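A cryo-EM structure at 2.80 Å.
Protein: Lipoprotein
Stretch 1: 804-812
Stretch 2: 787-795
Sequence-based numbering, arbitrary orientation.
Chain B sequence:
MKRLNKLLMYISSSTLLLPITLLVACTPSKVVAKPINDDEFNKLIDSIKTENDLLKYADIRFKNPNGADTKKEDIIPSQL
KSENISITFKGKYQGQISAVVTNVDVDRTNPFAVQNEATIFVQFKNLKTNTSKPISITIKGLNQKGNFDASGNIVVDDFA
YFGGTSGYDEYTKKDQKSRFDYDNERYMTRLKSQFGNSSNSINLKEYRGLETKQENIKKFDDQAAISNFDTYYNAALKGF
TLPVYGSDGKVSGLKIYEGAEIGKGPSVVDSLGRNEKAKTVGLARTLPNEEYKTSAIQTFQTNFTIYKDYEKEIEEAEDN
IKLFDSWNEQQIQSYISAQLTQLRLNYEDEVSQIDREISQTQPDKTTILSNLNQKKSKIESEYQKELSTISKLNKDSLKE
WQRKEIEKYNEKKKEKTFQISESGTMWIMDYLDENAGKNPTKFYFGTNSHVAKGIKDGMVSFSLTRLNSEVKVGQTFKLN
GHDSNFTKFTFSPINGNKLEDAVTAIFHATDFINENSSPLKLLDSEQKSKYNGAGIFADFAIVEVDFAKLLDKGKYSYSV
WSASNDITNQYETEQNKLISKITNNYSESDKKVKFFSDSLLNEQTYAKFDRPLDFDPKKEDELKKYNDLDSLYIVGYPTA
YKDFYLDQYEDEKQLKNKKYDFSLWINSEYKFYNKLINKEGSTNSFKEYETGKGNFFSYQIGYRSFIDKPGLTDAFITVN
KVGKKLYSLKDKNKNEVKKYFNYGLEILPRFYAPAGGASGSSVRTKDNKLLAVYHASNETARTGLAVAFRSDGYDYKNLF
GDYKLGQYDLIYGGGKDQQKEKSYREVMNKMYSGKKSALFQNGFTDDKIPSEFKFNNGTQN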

# COMPACT_ATOMS: atom_id res chain seq x y z
N LYS B 804 -40.72 14.17 -17.78
CA LYS B 804 -40.22 15.12 -16.80
C LYS B 804 -39.28 14.41 -15.81
O LYS B 804 -39.43 13.21 -15.60
CB LYS B 804 -41.41 15.82 -16.11
CG LYS B 804 -42.51 14.90 -15.54
CD LYS B 804 -43.85 15.64 -15.42
CE LYS B 804 -44.52 15.83 -16.79
NZ LYS B 804 -45.55 16.89 -16.79
N LEU B 805 -38.33 15.12 -15.20
CA LEU B 805 -37.38 14.51 -14.26
C LEU B 805 -38.08 13.93 -13.02
O LEU B 805 -37.61 12.97 -12.43
CB LEU B 805 -36.26 15.51 -13.89
CG LEU B 805 -35.40 15.16 -12.66
CD1 LEU B 805 -34.58 13.89 -12.83
CD2 LEU B 805 -34.42 16.28 -12.36
N GLY B 806 -39.23 14.48 -12.63
CA GLY B 806 -39.99 14.04 -11.46
C GLY B 806 -39.50 14.65 -10.16
O GLY B 806 -38.31 14.61 -9.84
N GLN B 807 -40.43 15.16 -9.35
CA GLN B 807 -40.15 15.73 -8.04
C GLN B 807 -40.45 14.71 -6.94
O GLN B 807 -41.57 14.21 -6.82
CB GLN B 807 -40.99 17.00 -7.89
CG GLN B 807 -40.78 17.69 -6.54
CD GLN B 807 -41.90 18.66 -6.26
OE1 GLN B 807 -42.88 18.31 -5.63
NE2 GLN B 807 -41.83 19.88 -6.73
N TYR B 808 -39.46 14.42 -6.11
CA TYR B 808 -39.52 13.36 -5.13
C TYR B 808 -38.55 13.60 -3.97
O TYR B 808 -37.51 14.23 -4.12
CB TYR B 808 -39.26 12.00 -5.81
CG TYR B 808 -37.86 11.73 -6.31
CD1 TYR B 808 -37.51 11.97 -7.65
CD2 TYR B 808 -36.91 11.18 -5.44
CE1 TYR B 808 -36.21 11.70 -8.10
CE2 TYR B 808 -35.61 10.92 -5.88
CZ TYR B 808 -35.25 11.19 -7.20
OH TYR B 808 -33.97 11.01 -7.62
N ASP B 809 -38.86 13.02 -2.81
CA ASP B 809 -37.92 12.84 -1.72
C ASP B 809 -38.08 11.42 -1.17
O ASP B 809 -39.16 11.05 -0.72
CB ASP B 809 -38.16 13.94 -0.68
CG ASP B 809 -37.14 13.95 0.46
OD1 ASP B 809 -36.65 12.87 0.84
OD2 ASP B 809 -36.86 15.07 0.95
N LEU B 810 -37.04 10.60 -1.27
CA LEU B 810 -37.09 9.19 -0.87
C LEU B 810 -36.66 8.94 0.59
O LEU B 810 -36.68 7.80 1.04
CB LEU B 810 -36.52 8.25 -1.95
CG LEU B 810 -35.18 8.58 -2.62
CD1 LEU B 810 -34.07 8.47 -1.61
CD2 LEU B 810 -34.93 7.64 -3.78
N ILE B 811 -36.42 10.00 1.37
CA ILE B 811 -36.28 9.96 2.83
C ILE B 811 -37.56 10.48 3.51
O ILE B 811 -38.08 9.83 4.42
CB ILE B 811 -35.03 10.74 3.27
CG1 ILE B 811 -33.73 10.20 2.63
CG2 ILE B 811 -34.88 10.82 4.79
CD1 ILE B 811 -33.28 8.83 3.08
N TYR B 812 -38.12 11.62 3.06
CA TYR B 812 -39.30 12.24 3.69
C TYR B 812 -40.64 11.99 2.98
O TYR B 812 -41.68 12.09 3.63
CB TYR B 812 -39.06 13.75 3.88
CG TYR B 812 -38.03 14.10 4.93
CD1 TYR B 812 -38.42 14.30 6.26
CD2 TYR B 812 -36.68 14.23 4.57
CE1 TYR B 812 -37.47 14.63 7.23
CE2 TYR B 812 -35.72 14.57 5.54
CZ TYR B 812 -36.12 14.78 6.87
OH TYR B 812 -35.22 15.15 7.81
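Stretch 2 (787-795) VAFRSDGYD

Two neighbouring segments of one chain can be held together by a very short piece of antiparallel sheet, provided that side chains and turns extend the contact beyond its ends. The pairing of residues 787-795 with 804-812 in this lipoprotein is a compact example. Stretch 2 enters as a strand at Val-787 and Ala-788, breaks at Phe-789, whose phi/psi of -66/-33° is not that of a strand, and becomes extended again from Arg-790. This second strand runs against the one around Tyr-808 and Asp-809 in stretch 1. Their axes approach to 4.7 Å with an angle of 155° between their N-to-C directions, so the pairing is antiparallel with a moderate twist. The contact buries 704 Å², both sides summed.

Backbone hydrogen bonds set the register. Tyr-808 and Ser-791 form the hydrogen-bonded pair, CA to CA 5.2 Å: Ser-791 N donates to Tyr-808 O at 2.8 Å, and Tyr-808 N returns a bond to Ser-791 O at 3.0 Å. One step along, Asp-809 and Arg-790 are the non-hydrogen-bonded pair, and their CA atoms come within 4.3 Å. The ladder continues past Asp-809 with Leu-810 N to Phe-789 O, 3.1 Å and nearly linear; at the other end, after a gap at Gly-806 and Gly-793, a separate bond runs from Leu-805 N to Tyr-794 O, also 3.1 Å. Beside these bonds, CA-H...O contacts add support, as where Arg-790 CA lies 3.4 Å from Tyr-808 O.

Polar side chains reinforce the same register. Asp-809 and Arg-790 project to the same face of the sheet, which lets Arg-790 NH1 reach Asp-809 OD2 at 2.8 Å in a salt bridge, the carboxylate meeting the guanidinium at its edge. The other carboxylate oxygen, Asp-809 OD1, accepts from the backbone N of Ile-811 and of Tyr-812, both at 2.9 Å, and so ties down the turn that follows the strand. Ser-791 plays a comparable double role: its OG donates to Gly-806 O at 3.0 Å and accepts from Gly-793 N at 3.0 Å, linking the two backbones where they leave the regular ladder. Gly-793 has a positive phi of 75°, and its CA is 3.4 Å from Gly-806 O; an ideal CB here would lie only 3.2 Å from Gln-807 CB. A weak hydrogen bond from Gln-807 NE2 to Asp-792 O, 3.4 Å, adds little.

Nonpolar packing completes the contact. On the face carrying Tyr-808 and Ser-791, the serine CB sits over the tyrosine ring, 3.9 Å from its centroid, in a CH-pi contact. Beyond the strand, Leu-810 CD1 meets the edge of the Phe-789 ring, 4.0 Å from Phe-789 CD1, and Ile-811 CG1 approaches that same ring atom, Phe-789 CD1, at 4.0 Å. Toward the other end, Leu-805 CB packs against Tyr-794 CB at 3.7 Å.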

# COMPACT_ATOMS: atom_id res chain seq x y z
N VAL B 787 -26.75 8.80 -6.58
CA VAL B 787 -28.19 9.02 -6.46
C VAL B 787 -28.48 10.20 -5.55
O VAL B 787 -28.18 10.12 -4.37
CB VAL B 787 -28.88 7.78 -5.88
CG1 VAL B 787 -30.36 7.98 -5.59
CG2 VAL B 787 -28.79 6.59 -6.82
N ALA B 788 -29.12 11.27 -6.03
CA ALA B 788 -29.64 12.28 -5.12
C ALA B 788 -30.89 11.75 -4.39
O ALA B 788 -31.81 11.20 -5.00
CB ALA B 788 -29.88 13.59 -5.85
N PHE B 789 -30.96 11.94 -3.07
CA PHE B 789 -32.12 11.55 -2.25
C PHE B 789 -33.39 12.36 -2.57
O PHE B 789 -34.50 11.87 -2.42
CB PHE B 789 -31.81 11.78 -0.77
CG PHE B 789 -30.59 11.09 -0.21
CD1 PHE B 789 -30.63 9.72 0.08
CD2 PHE B 789 -29.42 11.82 0.03
CE1 PHE B 789 -29.51 9.11 0.66
CE2 PHE B 789 -28.30 11.19 0.57
CZ PHE B 789 -28.35 9.84 0.91
N ARG B 790 -33.19 13.62 -2.94
CA ARG B 790 -34.23 14.62 -3.15
C ARG B 790 -34.09 15.20 -4.55
O ARG B 790 -32.99 15.45 -5.01
CB ARG B 790 -34.11 15.68 -2.05
CG ARG B 790 -35.29 16.63 -2.03
CD ARG B 790 -35.17 17.62 -0.89
NE ARG B 790 -36.20 18.65 -0.96
CZ ARG B 790 -37.40 18.61 -0.44
NH1 ARG B 790 -37.87 17.59 0.20
NH2 ARG B 790 -38.18 19.64 -0.53
N SER B 791 -35.22 15.43 -5.19
CA SER B 791 -35.33 16.12 -6.46
C SER B 791 -36.49 17.10 -6.40
O SER B 791 -37.61 16.74 -6.05
CB SER B 791 -35.49 15.13 -7.62
OG SER B 791 -35.76 15.77 -8.83
N ASP B 792 -36.23 18.33 -6.80
CA ASP B 792 -37.21 19.38 -7.05
C ASP B 792 -38.03 19.14 -8.33
O ASP B 792 -39.00 19.85 -8.61
CB ASP B 792 -36.39 20.66 -7.17
CG ASP B 792 -37.18 21.96 -7.16
OD1 ASP B 792 -36.66 22.95 -7.73
OD2 ASP B 792 -38.24 22.01 -6.52
N GLY B 793 -37.63 18.14 -9.11
CA GLY B 793 -38.07 17.91 -10.47
C GLY B 793 -37.42 18.90 -11.43
O GLY B 793 -36.73 19.83 -11.04
N TYR B 794 -37.66 18.67 -12.72
CA TYR B 794 -37.24 19.53 -13.81
C TYR B 794 -38.22 19.35 -14.96
O TYR B 794 -38.69 18.22 -15.19
CB TYR B 794 -35.81 19.21 -14.25
CG TYR B 794 -35.21 20.30 -15.10
CD1 TYR B 794 -34.56 21.38 -14.49
CD2 TYR B 794 -35.30 20.24 -16.51
CE1 TYR B 794 -33.98 22.39 -15.28
CE2 TYR B 794 -34.75 21.26 -17.30
CZ TYR B 794 -34.08 22.34 -16.68
OH TYR B 794 -33.56 23.35 -17.42
N ASP B 795 -38.53 20.42 -15.68
CA ASP B 795 -39.47 20.40 -16.80
C ASP B 795 -38.73 20.68 -18.11
O ASP B 795 -38.02 21.68 -18.22
CB ASP B 795 -40.58 21.42 -16.50
CG ASP B 795 -41.74 21.40 -17.50
OD1 ASP B 795 -41.58 20.93 -18.65
OD2 ASP B 795 -42.83 21.87 -17.13